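Local coordinates for DUF5063 domain-containing protein (Bacteroides fragilis, PDB 3NRH), which is of unknown function, a predominantly alpha-helical member of the DUF5063 family that assembles with a second copy of itself, at residues F38-Y50 / G154-K168. Sequence-based numbering, arbitrary orientation.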
ATOM      1  N   PHE A  38       5.159  14.354   7.640  1.00 14.38           N
ATOM      2  CA  PHE A  38       4.576  14.232   6.310  1.00 17.75           C
ATOM      3  C   PHE A  38       4.809  12.836   5.740  1.00 20.74           C
ATOM      4  O   PHE A  38       3.878  12.175   5.275  1.00 13.48           O
ATOM      5  CB  PHE A  38       5.191  15.259   5.356  1.00 13.48           C
ATOM      6  CG  PHE A  38       4.661  15.164   3.959  1.00 15.79           C
ATOM      7  CD1 PHE A  38       3.391  15.642   3.650  1.00 18.32           C
ATOM      8  CD2 PHE A  38       5.407  14.554   2.959  1.00 21.38           C
ATOM      9  CE1 PHE A  38       2.872  15.511   2.364  1.00 17.50           C
ATOM     10  CE2 PHE A  38       4.897  14.417   1.669  1.00 19.00           C
ATOM     11  CZ  PHE A  38       3.627  14.896   1.372  1.00 14.69           C
ATOM     12  N   VAL A  39       6.062  12.394   5.772  1.00 11.64           N
ATOM     13  CA  VAL A  39       6.413  11.087   5.242  1.00 14.67           C
ATOM     14  C   VAL A  39       5.727   9.945   5.986  1.00 14.51           C
ATOM     15  O   VAL A  39       5.146   9.057   5.362  1.00 10.18           O
ATOM     16  CB  VAL A  39       7.944  10.877   5.272  1.00 16.68           C
ATOM     17  CG1 VAL A  39       8.289   9.436   4.895  1.00 14.62           C
ATOM     18  CG2 VAL A  39       8.607  11.842   4.297  1.00 15.25           C
ATOM     19  N   ASP A  40       5.789   9.968   7.314  1.00 16.35           N
ATOM     20  CA  ASP A  40       5.170   8.914   8.118  1.00 18.22           C
ATOM     21  C   ASP A  40       3.673   8.769   7.864  1.00 19.04           C
ATOM     22  O   ASP A  40       3.161   7.653   7.748  1.00 13.21           O
ATOM     23  CB  ASP A  40       5.377   9.170   9.616  1.00 18.95           C
ATOM     24  CG  ASP A  40       6.819   9.013  10.043  1.00 29.75           C
ATOM     25  OD1 ASP A  40       7.549   8.244   9.386  1.00 32.83           O
ATOM     26  OD2 ASP A  40       7.217   9.643  11.047  1.00 31.98           O
ATOM     27  N   THR A  41       2.972   9.897   7.789  1.00 12.54           N
ATOM     28  CA  THR A  41       1.528   9.872   7.581  1.00 14.50           C
ATOM     29  C   THR A  41       1.109   9.462   6.176  1.00 14.11           C
ATOM     30  O   THR A  41       0.128   8.731   6.004  1.00 13.34           O
ATOM     31  CB  THR A  41       0.901  11.234   7.888  1.00 16.06           C
ATOM     32  OG1 THR A  41       1.255  11.626   9.218  1.00 21.28           O
ATOM     33  CG2 THR A  41      -0.617  11.152   7.773  1.00 20.61           C
ATOM     34  N   THR A  42       1.849   9.927   5.174  1.00 13.84           N
ATOM     35  CA  THR A  42       1.526   9.593   3.796  1.00 14.03           C
ATOM     36  C   THR A  42       1.670   8.090   3.568  1.00 16.68           C
ATOM     37  O   THR A  42       0.925   7.502   2.782  1.00 14.64           O
ATOM     38  CB  THR A  42       2.429  10.353   2.807  1.00 16.73           C
ATOM     39  OG1 THR A  42       2.333  11.765   3.059  1.00 21.72           O
ATOM     40  CG2 THR A  42       1.985  10.084   1.371  1.00 20.27           C
ATOM     41  N   LEU A  43       2.617   7.467   4.264  1.00 13.12           N
ATOM     42  CA  LEU A  43       2.826   6.029   4.121  1.00 12.86           C
ATOM     43  C   LEU A  43       1.702   5.223   4.769  1.00 10.81           C
ATOM     44  O   LEU A  43       1.610   4.012   4.576  1.00 19.72           O
ATOM     45  CB  LEU A  43       4.182   5.624   4.705  1.00 11.79           C
ATOM     46  CG  LEU A  43       5.360   6.040   3.817  1.00 10.69           C
ATOM     47  CD1 LEU A  43       6.687   5.829   4.539  1.00 17.29           C
ATOM     48  CD2 LEU A  43       5.305   5.240   2.524  1.00 15.55           C
ATOM     49  N   LYS A  44       0.853   5.897   5.541  1.00 13.94           N
ATOM     50  CA  LYS A  44      -0.290   5.238   6.166  1.00 12.28           C
ATOM     51  C   LYS A  44      -1.544   5.526   5.336  1.00 15.05           C
ATOM     52  O   LYS A  44      -2.372   4.635   5.108  1.00 17.40           O
ATOM     53  CB  LYS A  44      -0.487   5.730   7.603  1.00 17.33           C
ATOM     54  CG  LYS A  44       0.638   5.316   8.542  1.00 22.07           C
ATOM     55  CD  LYS A  44       0.484   5.916   9.927  1.00 26.11           C
ATOM     56  CE  LYS A  44       1.735   5.647  10.757  1.00 29.55           C
ATOM     57  NZ  LYS A  44       1.667   6.251  12.112  1.00 32.41           N
ATOM     58  N   ILE A  45      -1.681   6.765   4.871  1.00 10.51           N
ATOM     59  CA  ILE A  45      -2.848   7.133   4.074  1.00  9.16           C
ATOM     60  C   ILE A  45      -2.864   6.470   2.692  1.00 11.47           C
ATOM     61  O   ILE A  45      -3.895   5.963   2.260  1.00 11.90           O
ATOM     62  CB  ILE A  45      -2.943   8.669   3.877  1.00 11.52           C
ATOM     63  CG1 ILE A  45      -3.113   9.362   5.230  1.00 13.69           C
ATOM     64  CG2 ILE A  45      -4.130   9.006   2.980  1.00 14.07           C
ATOM     65  CD1 ILE A  45      -3.100  10.872   5.147  1.00 20.03           C
ATOM     66  N   LEU A  46      -1.724   6.452   2.005  1.00  8.56           N
ATOM     67  CA  LEU A  46      -1.679   5.863   0.669  1.00 12.79           C
ATOM     68  C   LEU A  46      -2.124   4.404   0.572  1.00  9.86           C
ATOM     69  O   LEU A  46      -2.925   4.060  -0.297  1.00  9.99           O
ATOM     70  CB  LEU A  46      -0.284   6.021   0.056  1.00 10.53           C
ATOM     71  CG  LEU A  46       0.154   7.463  -0.238  1.00 12.11           C
ATOM     72  CD1 LEU A  46       1.526   7.441  -0.885  1.00 15.39           C
ATOM     73  CD2 LEU A  46      -0.846   8.145  -1.150  1.00 13.74           C
ATOM     74  N   PRO A  47      -1.617   3.522   1.451  1.00 10.67           N
ATOM     75  CA  PRO A  47      -2.067   2.130   1.332  1.00 14.02           C
ATOM     76  C   PRO A  47      -3.560   1.964   1.595  1.00 15.42           C
ATOM     77  O   PRO A  47      -4.212   1.104   0.999  1.00 11.70           O
ATOM     78  CB  PRO A  47      -1.193   1.387   2.348  1.00 13.19           C
ATOM     79  CG  PRO A  47      -0.857   2.441   3.370  1.00 13.21           C
ATOM     80  CD  PRO A  47      -0.605   3.668   2.515  1.00 10.65           C
ATOM     81  N   LEU A  48      -4.104   2.787   2.483  1.00 12.44           N
ATOM     82  CA  LEU A  48      -5.528   2.705   2.784  1.00 10.53           C
ATOM     83  C   LEU A  48      -6.327   3.219   1.588  1.00  9.70           C
ATOM     84  O   LEU A  48      -7.379   2.676   1.258  1.00  9.57           O
ATOM     85  CB  LEU A  48      -5.863   3.528   4.030  1.00  8.53           C
ATOM     86  CG  LEU A  48      -7.326   3.456   4.489  1.00 10.22           C
ATOM     87  CD1 LEU A  48      -7.744   2.011   4.725  1.00 13.16           C
ATOM     88  CD2 LEU A  48      -7.488   4.274   5.752  1.00 18.23           C
ATOM     89  N   LEU A  49      -5.823   4.267   0.943  1.00  7.95           N
ATOM     90  CA  LEU A  49      -6.494   4.835  -0.219  1.00 10.04           C
ATOM     91  C   LEU A  49      -6.507   3.811  -1.355  1.00 10.79           C
ATOM     92  O   LEU A  49      -7.519   3.640  -2.042  1.00  9.28           O
ATOM     93  CB  LEU A  49      -5.784   6.121  -0.663  1.00  9.79           C
ATOM     94  CG  LEU A  49      -6.349   6.890  -1.863  1.00 11.48           C
ATOM     95  CD1 LEU A  49      -7.766   7.360  -1.572  1.00 14.16           C
ATOM     96  CD2 LEU A  49      -5.448   8.085  -2.167  1.00 11.99           C
ATOM     97  N   TYR A  50      -5.387   3.120  -1.541  1.00  9.80           N
ATOM     98  CA  TYR A  50      -5.286   2.110  -2.588  1.00 11.01           C
ATOM     99  C   TYR A  50      -6.271   0.972  -2.311  1.00  9.49           C
ATOM    100  O   TYR A  50      -6.999   0.523  -3.203  1.00 11.02           O
ATOM    101  CB  TYR A  50      -3.863   1.541  -2.648  1.00 10.34           C
ATOM    102  CG  TYR A  50      -3.656   0.605  -3.816  1.00 11.38           C
ATOM    103  CD1 TYR A  50      -3.221   1.084  -5.050  1.00  7.71           C
ATOM    104  CD2 TYR A  50      -3.966  -0.750  -3.707  1.00 10.65           C
ATOM    105  CE1 TYR A  50      -3.105   0.235  -6.155  1.00 10.79           C
ATOM    106  CE2 TYR A  50      -3.861  -1.604  -4.802  1.00 11.12           C
ATOM    107  CZ  TYR A  50      -3.433  -1.105  -6.022  1.00 11.80           C
ATOM    108  OH  TYR A  50      -3.369  -1.946  -7.108  1.00 16.85           O
ATOM    109  N   GLY A 154      -3.623   4.819  -9.843  1.00 12.59           N
ATOM    110  CA  GLY A 154      -3.216   3.676  -9.046  1.00 11.05           C
ATOM    111  C   GLY A 154      -1.724   3.391  -9.133  1.00 10.22           C
ATOM    112  O   GLY A 154      -1.079   3.122  -8.118  1.00  8.57           O
ATOM    113  N   GLN A 155      -1.170   3.447 -10.341  1.00  9.60           N
ATOM    114  CA  GLN A 155       0.255   3.183 -10.522  1.00 14.87           C
ATOM    115  C   GLN A 155       1.089   4.292  -9.883  1.00 10.67           C
ATOM    116  O   GLN A 155       2.121   4.024  -9.275  1.00  9.98           O
ATOM    117  CB  GLN A 155       0.598   3.061 -12.009  1.00 13.11           C
ATOM    118  CG  GLN A 155       2.011   2.536 -12.281  1.00 21.17           C
ATOM    119  CD  GLN A 155       2.189   1.083 -11.871  1.00 29.15           C
ATOM    120  OE1 GLN A 155       1.448   0.205 -12.321  1.00 35.76           O
ATOM    121  NE2 GLN A 155       3.178   0.820 -11.019  1.00 30.67           N
ATOM    122  N   LYS A 156       0.640   5.535 -10.015  1.00  9.24           N
ATOM    123  CA  LYS A 156       1.365   6.652  -9.421  1.00 13.79           C
ATOM    124  C   LYS A 156       1.399   6.504  -7.902  1.00 12.46           C
ATOM    125  O   LYS A 156       2.398   6.829  -7.264  1.00  9.05           O
ATOM    126  CB  LYS A 156       0.710   7.980  -9.801  1.00 11.68           C
ATOM    127  CG  LYS A 156       0.862   8.336 -11.272  1.00 19.57           C
ATOM    128  CD  LYS A 156       0.165   9.643 -11.599  1.00 22.13           C
ATOM    129  CE  LYS A 156       0.303  10.000 -13.077  1.00 30.50           C
ATOM    130  NZ  LYS A 156       1.721  10.174 -13.488  1.00 35.95           N
ATOM    131  N   LEU A 157       0.310   5.996  -7.332  1.00  9.31           N
ATOM    132  CA  LEU A 157       0.219   5.798  -5.893  1.00 10.17           C
ATOM    133  C   LEU A 157       1.247   4.766  -5.415  1.00  9.09           C
ATOM    134  O   LEU A 157       1.993   5.019  -4.468  1.00  8.24           O
ATOM    135  CB  LEU A 157      -1.210   5.355  -5.511  1.00  5.46           C
ATOM    136  CG  LEU A 157      -1.519   5.207  -4.012  1.00 11.50           C
ATOM    137  CD1 LEU A 157      -3.021   5.195  -3.793  1.00 10.91           C
ATOM    138  CD2 LEU A 157      -0.899   3.926  -3.465  1.00 12.61           C
ATOM    139  N   VAL A 158       1.300   3.606  -6.068  1.00 13.20           N
ATOM    140  CA  VAL A 158       2.258   2.584  -5.654  1.00 10.39           C
ATOM    141  C   VAL A 158       3.707   3.027  -5.878  1.00 11.81           C
ATOM    142  O   VAL A 158       4.587   2.714  -5.072  1.00 10.19           O
ATOM    143  CB  VAL A 158       1.998   1.236  -6.365  1.00 13.65           C
ATOM    144  CG1 VAL A 158       0.664   0.663  -5.905  1.00 15.31           C
ATOM    145  CG2 VAL A 158       2.001   1.417  -7.864  1.00 24.63           C
ATOM    146  N   ASN A 159       3.956   3.760  -6.960  1.00  7.33           N
ATOM    147  CA  ASN A 159       5.307   4.252  -7.240  1.00 13.24           C
ATOM    148  C   ASN A 159       5.726   5.226  -6.145  1.00 16.91           C
ATOM    149  O   ASN A 159       6.861   5.196  -5.668  1.00 13.17           O
ATOM    150  CB  ASN A 159       5.373   4.975  -8.591  1.00 11.93           C
ATOM    151  CG  ASN A 159       5.214   4.039  -9.772  1.00 16.44           C
ATOM    152  OD1 ASN A 159       5.394   2.828  -9.653  1.00 19.21           O
ATOM    153  ND2 ASN A 159       4.891   4.604 -10.930  1.00 15.18           N
ATOM    154  N   THR A 160       4.796   6.087  -5.742  1.00 14.06           N
ATOM    155  CA  THR A 160       5.070   7.075  -4.705  1.00 18.14           C
ATOM    156  C   THR A 160       5.300   6.403  -3.358  1.00 16.15           C
ATOM    157  O   THR A 160       6.139   6.839  -2.573  1.00 14.14           O
ATOM    158  CB  THR A 160       3.909   8.080  -4.574  1.00 21.09           C
ATOM    159  OG1 THR A 160       3.708   8.733  -5.833  1.00 35.32           O
ATOM    160  CG2 THR A 160       4.225   9.128  -3.518  1.00 30.30           C
HETATM  161  N   MSE A 161       4.543   5.344  -3.088  1.00 12.01           N
HETATM  162  CA  MSE A 161       4.697   4.610  -1.839  1.00 14.39           C
HETATM  163  C   MSE A 161       6.103   4.034  -1.751  1.00 10.58           C
HETATM  164  O   MSE A 161       6.731   4.058  -0.689  1.00 10.61           O
HETATM  165  CB  MSE A 161       3.695   3.463  -1.761  1.00 15.29           C
HETATM  166  CG  MSE A 161       2.418   3.801  -1.045  1.00 24.34           C
HETATM  167 SE   MSE A 161       1.359   2.204  -0.831  1.00 32.69          SE
HETATM  168  CE  MSE A 161       2.265   1.462   0.690  1.00 21.16           C
ATOM    169  N   ARG A 162       6.589   3.509  -2.872  1.00 11.24           N
ATOM    170  CA  ARG A 162       7.924   2.921  -2.917  1.00 13.43           C
ATOM    171  C   ARG A 162       8.957   4.008  -2.658  1.00 13.51           C
ATOM    172  O   ARG A 162       9.883   3.828  -1.864  1.00 14.02           O
ATOM    173  CB  ARG A 162       8.203   2.292  -4.285  1.00 17.35           C
ATOM    174  CG  ARG A 162       9.492   1.471  -4.307  1.00 33.52           C
ATOM    175  CD  ARG A 162      10.188   1.464  -5.667  1.00 45.77           C
ATOM    176  NE  ARG A 162       9.291   1.155  -6.778  1.00 46.46           N
ATOM    177  CZ  ARG A 162       8.643   2.072  -7.492  1.00 56.53           C
ATOM    178  NH1 ARG A 162       8.789   3.366  -7.216  1.00 44.26           N
ATOM    179  NH2 ARG A 162       7.848   1.697  -8.484  1.00 46.52           N
ATOM    180  N   ALA A 163       8.795   5.137  -3.336  1.00 13.89           N
ATOM    181  CA  ALA A 163       9.714   6.254  -3.174  1.00 13.77           C
ATOM    182  C   ALA A 163       9.733   6.729  -1.723  1.00 14.75           C
ATOM    183  O   ALA A 163      10.801   6.854  -1.122  1.00 15.29           O
ATOM    184  CB  ALA A 163       9.317   7.396  -4.095  1.00 12.45           C
ATOM    185  N   LEU A 164       8.553   6.988  -1.164  1.00 11.95           N
ATOM    186  CA  LEU A 164       8.436   7.446   0.222  1.00 10.69           C
ATOM    187  C   LEU A 164       8.951   6.420   1.220  1.00  9.72           C
ATOM    188  O   LEU A 164       9.514   6.785   2.253  1.00 10.88           O
ATOM    189  CB  LEU A 164       6.979   7.798   0.546  1.00 10.80           C
ATOM    190  CG  LEU A 164       6.458   9.076  -0.124  1.00 14.04           C
ATOM    191  CD1 LEU A 164       4.970   9.218   0.113  1.00 15.69           C
ATOM    192  CD2 LEU A 164       7.208  10.279   0.428  1.00 17.24           C
ATOM    193  N   HIS A 165       8.757   5.136   0.927  1.00 11.25           N
ATOM    194  CA  HIS A 165       9.246   4.094   1.825  1.00 14.11           C
ATOM    195  C   HIS A 165      10.766   4.235   1.900  1.00 11.37           C
ATOM    196  O   HIS A 165      11.345   4.195   2.983  1.00 11.61           O
ATOM    197  CB  HIS A 165       8.886   2.697   1.303  1.00 14.86           C
ATOM    198  CG  HIS A 165       9.269   1.584   2.235  1.00 14.89           C
ATOM    199  ND1 HIS A 165       8.476   1.187   3.292  1.00 11.53           N
ATOM    200  CD2 HIS A 165      10.364   0.785   2.270  1.00 14.24           C
ATOM    201  CE1 HIS A 165       9.062   0.190   3.933  1.00 13.88           C
ATOM    202  NE2 HIS A 165      10.209  -0.073   3.332  1.00 12.62           N
ATOM    203  N   ASP A 166      11.404   4.420   0.744  1.00 13.09           N
ATOM    204  CA  ASP A 166      12.858   4.569   0.691  1.00 15.98           C
ATOM    205  C   ASP A 166      13.323   5.832   1.416  1.00 17.76           C
ATOM    206  O   ASP A 166      14.383   5.842   2.037  1.00 14.50           O
ATOM    207  CB  ASP A 166      13.354   4.613  -0.758  1.00 21.79           C
ATOM    208  CG  ASP A 166      13.019   3.355  -1.528  1.00 35.48           C
ATOM    209  OD1 ASP A 166      13.209   2.250  -0.980  1.00 32.80           O
ATOM    210  OD2 ASP A 166      12.574   3.471  -2.689  1.00 42.83           O
ATOM    211  N   VAL A 167      12.541   6.904   1.325  1.00 15.81           N
ATOM    212  CA  VAL A 167      12.905   8.140   2.006  1.00 15.38           C
ATOM    213  C   VAL A 167      12.980   7.903   3.515  1.00 17.00           C
ATOM    214  O   VAL A 167      13.897   8.374   4.183  1.00 18.35           O
ATOM    215  CB  VAL A 167      11.881   9.259   1.722  1.00 13.83           C
ATOM    216  CG1 VAL A 167      12.093  10.425   2.687  1.00 16.73           C
ATOM    217  CG2 VAL A 167      12.019   9.728   0.279  1.00 13.47           C
ATOM    218  N   LYS A 168      12.026   7.150   4.046  1.00 13.52           N
ATOM    219  CA  LYS A 168      11.993   6.883   5.477  1.00 15.64           C
ATOM    220  C   LYS A 168      12.967   5.818   5.986  1.00 17.22           C
ATOM    221  O   LYS A 168      13.636   6.027   6.997  1.00 18.37           O
ATOM    222  CB  LYS A 168      10.567   6.500   5.899  1.00 17.01           C
ATOM    223  CG  LYS A 168      10.410   6.152   7.376  1.00 24.57           C
ATOM    224  CD  LYS A 168       8.955   5.849   7.725  1.00 26.05           C
ATOM    225  CE  LYS A 168       8.807   5.387   9.173  1.00 34.51           C
ATOM    226  NZ  LYS A 168       9.370   6.369  10.138  1.00 38.17           N
TER
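L43 and L46 enter the neighbouring helix as knobs into holes: L43 settles among M161, L164, H165 and K168, and L46 among L157, T160, M161 and L164. The two helices run roughly antiparallel, at 144°, with segment axes 9.8 Å apart, close enough for branched leucine ends to reach the opposite helix surface. Thus L43 CD2 rests 3.6 Å from L164 CB, while its other methyl, CD1, lies against the lysine chain of K168. L46 and M161 lie side by side but point opposite ways, L46 CB 3.7 Å from M161 CG. The flexible selenomethionine M161 then bends at chi3 (80°), which turns its CE methyl onto the ring of P47, 3.8 Å from P47 CB. Next along, L157 reaches across with both methyls, which pack against L46 O and Y50 CB. V158 CG1 meets Y50 CE1 obliquely at 3.8 Å, whereas G154 O lies at the ring's edge. The phenol OH of Y50 serves the dimer, hydrogen-bonding to H165 ND1 of the second subunit. Toward the other end, T42 turns its hydroxyl back to F38 O, satisfying it within its own helix, and presents CG2 to L164 CD1 in a tight 3.4 Å contact. At the solvent-facing end, the long chain of K168 passes V39 CG1, and a bend at its last torsion delivers NZ to D40 OD1, 2.7 Å away, on the syn side but 30° out of the carboxylate plane. Chemically, then, this is an apolar helix-helix seam within an alpha-helical domain: interlocking aliphatic groups fill its middle, and its one direct hydrogen bond, a salt bridge, sits at the margin, where both charged groups keep some solvation and so probably pay a smaller desolvation penalty than in the apolar middle.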